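Putative amidohydrolase (Unidentified, PDB 3MKV) probably hydrolyses dipeptides that end in proline, acting as a zinc-dependent prolidase of the amidohydrolase superfamily. Local coordinates at residues R169-G173 with V174-R178; A222-G226 with R227-V231. One frame throughout, in Å; residues are numbered along the deposited sequence.

Contact 1 (R169-G173 with V174-R178); sequences RVADG and VDEVR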
ATOM      1  N   ARG A 169     -13.240 -18.505   2.437  1.00 45.90           N
ATOM      2  CA  ARG A 169     -12.219 -17.473   2.379  1.00 44.55           C
ATOM      3  C   ARG A 169     -10.880 -18.174   2.455  1.00 43.83           C
ATOM      4  O   ARG A 169     -10.759 -19.185   3.132  1.00 45.97           O
ATOM      5  CB  ARG A 169     -12.348 -16.526   3.564  1.00 45.32           C
ATOM      6  CG  ARG A 169     -12.149 -17.216   4.913  1.00 51.56           C
ATOM      7  CD  ARG A 169     -12.348 -16.242   6.064  1.00 48.98           C
ATOM      8  NE  ARG A 169     -11.292 -15.243   6.122  1.00 38.49           N
ATOM      9  CZ  ARG A 169     -11.244 -14.257   7.018  1.00 47.48           C
ATOM     10  NH1 ARG A 169     -12.201 -14.128   7.926  1.00 44.32           N
ATOM     11  NH2 ARG A 169     -10.241 -13.391   7.003  1.00 41.64           N
ATOM     12  N   VAL A 170      -9.876 -17.628   1.771  1.00 46.45           N
ATOM     13  CA  VAL A 170      -8.538 -18.205   1.789  1.00 46.46           C
ATOM     14  C   VAL A 170      -7.701 -17.678   2.940  1.00 48.89           C
ATOM     15  O   VAL A 170      -7.777 -16.501   3.295  1.00 51.47           O
ATOM     16  CB  VAL A 170      -7.786 -17.949   0.473  1.00 50.40           C
ATOM     17  CG1 VAL A 170      -6.344 -18.478   0.572  1.00 38.30           C
ATOM     18  CG2 VAL A 170      -8.534 -18.594  -0.683  1.00 48.52           C
ATOM     19  N   ALA A 171      -6.901 -18.562   3.518  1.00 50.26           N
ATOM     20  CA  ALA A 171      -6.051 -18.213   4.643  1.00 53.00           C
ATOM     21  C   ALA A 171      -4.955 -19.277   4.790  1.00 53.44           C
ATOM     22  O   ALA A 171      -5.238 -20.478   4.738  1.00 51.24           O
ATOM     23  CB  ALA A 171      -6.887 -18.099   5.935  1.00 48.57           C
ATOM     24  N   ASP A 172      -3.712 -18.833   4.963  1.00 50.97           N
ATOM     25  CA  ASP A 172      -2.581 -19.749   5.077  1.00 49.19           C
ATOM     26  C   ASP A 172      -1.697 -19.327   6.224  1.00 50.54           C
ATOM     27  O   ASP A 172      -1.415 -18.142   6.411  1.00 49.25           O
ATOM     28  CB  ASP A 172      -1.752 -19.758   3.794  1.00 46.98           C
ATOM     29  CG  ASP A 172      -2.565 -20.138   2.574  1.00 52.15           C
ATOM     30  OD1 ASP A 172      -2.755 -21.349   2.311  1.00 58.19           O
ATOM     31  OD2 ASP A 172      -3.001 -19.216   1.863  1.00 52.37           O
ATOM     32  N   GLY A 173      -1.259 -20.309   6.995  1.00 53.09           N
ATOM     33  CA  GLY A 173      -0.334 -20.051   8.064  1.00 55.12           C
ATOM     34  C   GLY A 173      -1.074 -19.801   9.345  1.00 53.68           C
ATOM     35  O   GLY A 173      -2.158 -19.228   9.338  1.00 54.09           O
ATOM     36  N   VAL A 174      -0.457 -20.228  10.443  1.00 50.42           N
ATOM     37  CA  VAL A 174      -1.057 -20.166  11.769  1.00 50.58           C
ATOM     38  C   VAL A 174      -1.598 -18.786  12.101  1.00 51.00           C
ATOM     39  O   VAL A 174      -2.682 -18.658  12.676  1.00 50.79           O
ATOM     40  CB  VAL A 174      -0.054 -20.622  12.841  1.00 43.24           C
ATOM     41  CG1 VAL A 174      -0.631 -20.464  14.195  1.00 47.90           C
ATOM     42  CG2 VAL A 174       0.314 -22.078  12.607  1.00 46.55           C
ATOM     43  N   ASP A 175      -0.853 -17.752  11.733  1.00 52.91           N
ATOM     44  CA  ASP A 175      -1.281 -16.395  12.051  1.00 56.44           C
ATOM     45  C   ASP A 175      -2.523 -16.031  11.255  1.00 49.39           C
ATOM     46  O   ASP A 175      -3.481 -15.507  11.812  1.00 60.17           O
ATOM     47  CB  ASP A 175      -0.156 -15.372  11.824  1.00 58.85           C
ATOM     48  CG  ASP A 175       0.859 -15.360  12.956  1.00 64.24           C
ATOM     49  OD1 ASP A 175       1.887 -14.659  12.825  1.00 65.79           O
ATOM     50  OD2 ASP A 175       0.633 -16.053  13.976  1.00 63.12           O
ATOM     51  N   GLU A 176      -2.511 -16.311   9.958  1.00 46.34           N
ATOM     52  CA  GLU A 176      -3.659 -16.017   9.111  1.00 40.49           C
ATOM     53  C   GLU A 176      -4.902 -16.779   9.546  1.00 43.97           C
ATOM     54  O   GLU A 176      -6.003 -16.235   9.518  1.00 53.20           O
ATOM     55  CB  GLU A 176      -3.357 -16.311   7.650  1.00 45.52           C
ATOM     56  CG  GLU A 176      -2.588 -15.218   6.939  1.00 47.15           C
ATOM     57  CD  GLU A 176      -2.678 -15.317   5.425  1.00 57.51           C
ATOM     58  OE1 GLU A 176      -1.772 -14.782   4.749  1.00 61.07           O
ATOM     59  OE2 GLU A 176      -3.652 -15.917   4.906  1.00 56.16           O
ATOM     60  N   VAL A 177      -4.742 -18.030   9.963  1.00 43.86           N
ATOM     61  CA  VAL A 177      -5.905 -18.846  10.318  1.00 43.80           C
ATOM     62  C   VAL A 177      -6.417 -18.542  11.719  1.00 44.87           C
ATOM     63  O   VAL A 177      -7.590 -18.748  12.017  1.00 49.66           O
ATOM     64  CB  VAL A 177      -5.651 -20.373  10.131  1.00 41.67           C
ATOM     65  CG1 VAL A 177      -5.181 -20.647   8.729  1.00 32.14           C
ATOM     66  CG2 VAL A 177      -4.628 -20.891  11.152  1.00 41.41           C
ATOM     67  N   ARG A 178      -5.542 -18.048  12.582  1.00 51.16           N
ATOM     68  CA  ARG A 178      -5.992 -17.563  13.887  1.00 47.32           C
ATOM     69  C   ARG A 178      -6.820 -16.307  13.712  1.00 45.87           C
ATOM     70  O   ARG A 178      -7.942 -16.235  14.186  1.00 47.88           O
ATOM     71  CB  ARG A 178      -4.804 -17.276  14.813  1.00 49.43           C
ATOM     72  CG  ARG A 178      -4.524 -18.377  15.815  1.00 42.33           C
ATOM     73  CD  ARG A 178      -3.351 -18.034  16.703  1.00 52.09           C
ATOM     74  NE  ARG A 178      -2.895 -19.222  17.419  1.00 67.79           N
ATOM     75  CZ  ARG A 178      -1.682 -19.370  17.944  1.00 71.25           C
ATOM     76  NH1 ARG A 178      -1.374 -20.495  18.571  1.00 80.23           N
ATOM     77  NH2 ARG A 178      -0.777 -18.400  17.842  1.00 67.39           N
TER
HETATM   78  O   HOH W   1       0.065 -16.739   8.814  1.00 49.63           O
HETATM   79  O   HOH W   2      -2.265 -16.589   2.168  1.00 52.85           O
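Glu-176 folds back from the first turn of helix 174-187 across the peptide of Asp-172, its CD lying 3.2 Å from Asp-172 O and its OE2 receiving Asp-172 N. That bond measures 2.9 Å between Asp-172 N and Glu-176 OE2 and is nearly straight (166° at the hydrogen), but the N-H arrives well above the carboxylate plane. Chi1 of -81° sets Glu-176 CG beside its own backbone N, and the extended chain beyond carries the carboxylate back to the residues before the helix. Glu-176 OE2 also sits 3.3 Å from Ala-171 CA. OE1 turns to Arg-179 of the second subunit, while Asp-172 OD2 bonds Thr-139 of its own chain and OD1 pairs with Arg-182 of the second subunit; the two arginines probably ease the proximity of the two acids. One water joins Asp-172 O to Glu-176 N, which lies in the first turn of the helix.

Gly-173, just before the helix, accepts Val-177 N at its O (2.9 Å), closing the first turn. At a phi of 92° a side chain would press on the preceding carbonyl, which suits the residue that has none. Val-177 straddles this carbonyl, CG1 and CG2 lying 3.4 and 3.5 Å from Gly-173 O. CG1 also reaches Ala-171 CB at 4.1 Å, a small apolar contact between the turn and the residues leading into it, and Val-177 packs further on Ile-220 of helix 214-225. The whole is a helix N-terminus with glycine at the N-cap, where a glutamate of the first turn binds back to the backbone N-H of the residue before the cap, at a strand-to-helix junction.

Contact 2 (A222-G226 with R227-V231); sequences AEAQG and RGTYV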
ATOM      1  N   ALA A 222      -8.080 -24.851  18.484  1.00 46.93           N
ATOM      2  CA  ALA A 222      -7.845 -24.161  19.752  1.00 47.63           C
ATOM      3  C   ALA A 222      -8.589 -22.831  19.811  1.00 44.25           C
ATOM      4  O   ALA A 222      -9.231 -22.511  20.807  1.00 50.48           O
ATOM      5  CB  ALA A 222      -6.368 -23.952  19.968  1.00 48.87           C
ATOM      6  N   GLU A 223      -8.517 -22.067  18.729  1.00 44.15           N
ATOM      7  CA  GLU A 223      -9.288 -20.829  18.606  1.00 46.87           C
ATOM      8  C   GLU A 223     -10.796 -21.015  18.800  1.00 47.67           C
ATOM      9  O   GLU A 223     -11.432 -20.210  19.481  1.00 50.84           O
ATOM     10  CB  GLU A 223      -9.020 -20.157  17.254  1.00 49.77           C
ATOM     11  CG  GLU A 223      -7.677 -19.476  17.165  1.00 59.57           C
ATOM     12  CD  GLU A 223      -7.399 -18.592  18.366  1.00 61.99           C
ATOM     13  OE1 GLU A 223      -8.308 -17.837  18.764  1.00 60.82           O
ATOM     14  OE2 GLU A 223      -6.270 -18.652  18.909  1.00 67.59           O
ATOM     15  N   ALA A 224     -11.372 -22.051  18.185  1.00 44.78           N
ATOM     16  CA  ALA A 224     -12.800 -22.333  18.348  1.00 47.67           C
ATOM     17  C   ALA A 224     -13.138 -22.771  19.773  1.00 51.77           C
ATOM     18  O   ALA A 224     -14.177 -22.380  20.346  1.00 48.82           O
ATOM     19  CB  ALA A 224     -13.256 -23.385  17.344  1.00 45.26           C
ATOM     20  N   GLN A 225     -12.261 -23.591  20.348  1.00 50.81           N
ATOM     21  CA  GLN A 225     -12.495 -24.093  21.688  1.00 44.86           C
ATOM     22  C   GLN A 225     -12.353 -23.004  22.743  1.00 49.52           C
ATOM     23  O   GLN A 225     -12.976 -23.084  23.800  1.00 50.09           O
ATOM     24  CB  GLN A 225     -11.562 -25.241  21.999  1.00 44.41           C
ATOM     25  CG  GLN A 225     -11.887 -26.507  21.258  1.00 55.01           C
ATOM     26  CD  GLN A 225     -10.857 -27.576  21.525  1.00 51.57           C
ATOM     27  OE1 GLN A 225      -9.846 -27.319  22.179  1.00 57.31           O
ATOM     28  NE2 GLN A 225     -11.108 -28.785  21.030  1.00 40.61           N
ATOM     29  N   GLY A 226     -11.543 -21.988  22.465  1.00 46.36           N
ATOM     30  CA  GLY A 226     -11.411 -20.876  23.410  1.00 48.54           C
ATOM     31  C   GLY A 226     -12.705 -20.102  23.558  1.00 53.57           C
ATOM     32  O   GLY A 226     -12.874 -19.315  24.504  1.00 55.08           O
ATOM     33  N   ARG A 227     -13.617 -20.314  22.609  1.00 54.94           N
ATOM     34  CA  ARG A 227     -14.893 -19.615  22.588  1.00 53.69           C
ATOM     35  C   ARG A 227     -16.051 -20.568  22.864  1.00 54.86           C
ATOM     36  O   ARG A 227     -17.211 -20.216  22.679  1.00 58.56           O
ATOM     37  CB  ARG A 227     -15.103 -18.901  21.246  1.00 55.14           C
ATOM     38  CG  ARG A 227     -16.384 -18.051  21.181  1.00 56.24           C
ATOM     39  CD  ARG A 227     -16.140 -16.703  20.498  1.00 63.12           C
ATOM     40  NE  ARG A 227     -17.231 -15.735  20.682  1.00 68.10           N
ATOM     41  CZ  ARG A 227     -17.101 -14.419  20.493  1.00 63.14           C
ATOM     42  NH1 ARG A 227     -15.931 -13.911  20.131  1.00 57.81           N
ATOM     43  NH2 ARG A 227     -18.130 -13.602  20.672  1.00 62.68           N
ATOM     44  N   GLY A 228     -15.735 -21.780  23.301  1.00 53.91           N
ATOM     45  CA  GLY A 228     -16.768 -22.740  23.661  1.00 52.13           C
ATOM     46  C   GLY A 228     -17.470 -23.371  22.466  1.00 57.26           C
ATOM     47  O   GLY A 228     -18.573 -23.903  22.593  1.00 58.84           O
ATOM     48  N   THR A 229     -16.844 -23.319  21.297  1.00 52.01           N
ATOM     49  CA  THR A 229     -17.410 -24.007  20.158  1.00 49.71           C
ATOM     50  C   THR A 229     -16.391 -24.960  19.531  1.00 50.75           C
ATOM     51  O   THR A 229     -15.407 -25.315  20.172  1.00 50.68           O
ATOM     52  CB  THR A 229     -18.052 -23.041  19.146  1.00 47.57           C
ATOM     53  OG1 THR A 229     -18.872 -23.779  18.238  1.00 51.37           O
ATOM     54  CG2 THR A 229     -16.998 -22.241  18.382  1.00 47.44           C
ATOM     55  N   TYR A 230     -16.632 -25.388  18.296  1.00 46.57           N
ATOM     56  CA  TYR A 230     -15.852 -26.472  17.716  1.00 42.13           C
ATOM     57  C   TYR A 230     -15.647 -26.261  16.212  1.00 48.24           C
ATOM     58  O   TYR A 230     -16.129 -25.288  15.620  1.00 50.89           O
ATOM     59  CB  TYR A 230     -16.566 -27.817  17.965  1.00 42.84           C
ATOM     60  CG  TYR A 230     -17.857 -27.931  17.184  1.00 39.59           C
ATOM     61  CD1 TYR A 230     -17.876 -28.508  15.913  1.00 38.41           C
ATOM     62  CD2 TYR A 230     -19.042 -27.404  17.690  1.00 40.34           C
ATOM     63  CE1 TYR A 230     -19.055 -28.578  15.176  1.00 32.93           C
ATOM     64  CE2 TYR A 230     -20.214 -27.469  16.973  1.00 39.03           C
ATOM     65  CZ  TYR A 230     -20.219 -28.053  15.719  1.00 37.53           C
ATOM     66  OH  TYR A 230     -21.391 -28.109  15.011  1.00 42.43           O
ATOM     67  N   VAL A 231     -14.942 -27.202  15.597  1.00 47.20           N
ATOM     68  CA  VAL A 231     -14.614 -27.149  14.187  1.00 40.29           C
ATOM     69  C   VAL A 231     -15.232 -28.340  13.446  1.00 43.67           C
ATOM     70  O   VAL A 231     -15.173 -29.483  13.908  1.00 42.69           O
ATOM     71  CB  VAL A 231     -13.073 -27.168  14.000  1.00 39.77           C
ATOM     72  CG1 VAL A 231     -12.686 -27.349  12.520  1.00 29.20           C
ATOM     73  CG2 VAL A 231     -12.424 -25.895  14.605  1.00 38.44           C
TER
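A Schellman motif ends helix 214-225, with Gly-228 as its C-prime residue. Its two bonds run from Thr-229 N to Ala-224 O (3.0 Å) and from Gly-228 N to Gln-225 O (3.1 Å), the latter also closing a type I turn from Gln-225 to Gly-228. Gly-228 has phi 75°, a conformation that glycine adopts easily. Ala-224 O takes a second donor, Arg-227 N at 3.1 Å, and the two N-H groups approach from opposite faces of the carbonyl plane. A weaker CA-H...O contact joins Gln-225 CA to Thr-229 O.

Side chains fill in around this reversal. Ala-224 points its methyl at the returning chain, where Val-231 CG2 lies 3.8 Å from Ala-224 CB; so small a residue lets the segment leading to strand 232-235 run close. Thr-229 CG2 approaches Ala-224 O at 3.4 Å, with chi1 of -166° turning OG1 anti to the backbone N and on to the carbonyl of Asp-190. Arg-227 rests its CB on Ala-224 O at 3.7 Å, but its guanidinium leads away to Thr-204 O of the third subunit, and Tyr-230 sends its hydroxyl to Arg-106.

Bifurcated acceptance at Ala-224 O, together with the bond at Gln-225 O, means that two carbonyls of the last helical turn are satisfied by backbone N-H groups of the reversing chain, so the helix can stop without relying on side-chain donors for them.

How the contacts relate
Contact 1 comes first along the chain: strand 168-170 gives way to helix 174-187 through the turn that residues 169-178 close. The chain then passes through the modified zinc-ligand position Lys-193 and runs along helix 214-225, whose end is closed by contact 2 before strand 232-235, which holds the zinc ligand His-234. The contacts are therefore in series, neither nested nor crossed, with centres about 16 Å apart. The two helices pack together, and Arg-178 CG packs on Glu-223 OE2 at 3.6 Å; the stronger partner of Glu-223 is Arg-182, and its ion pair with Arg-178 is long and weak. Both contacts also touch the third subunit, tying this side of the TIM-barrel-type domain into the assembly.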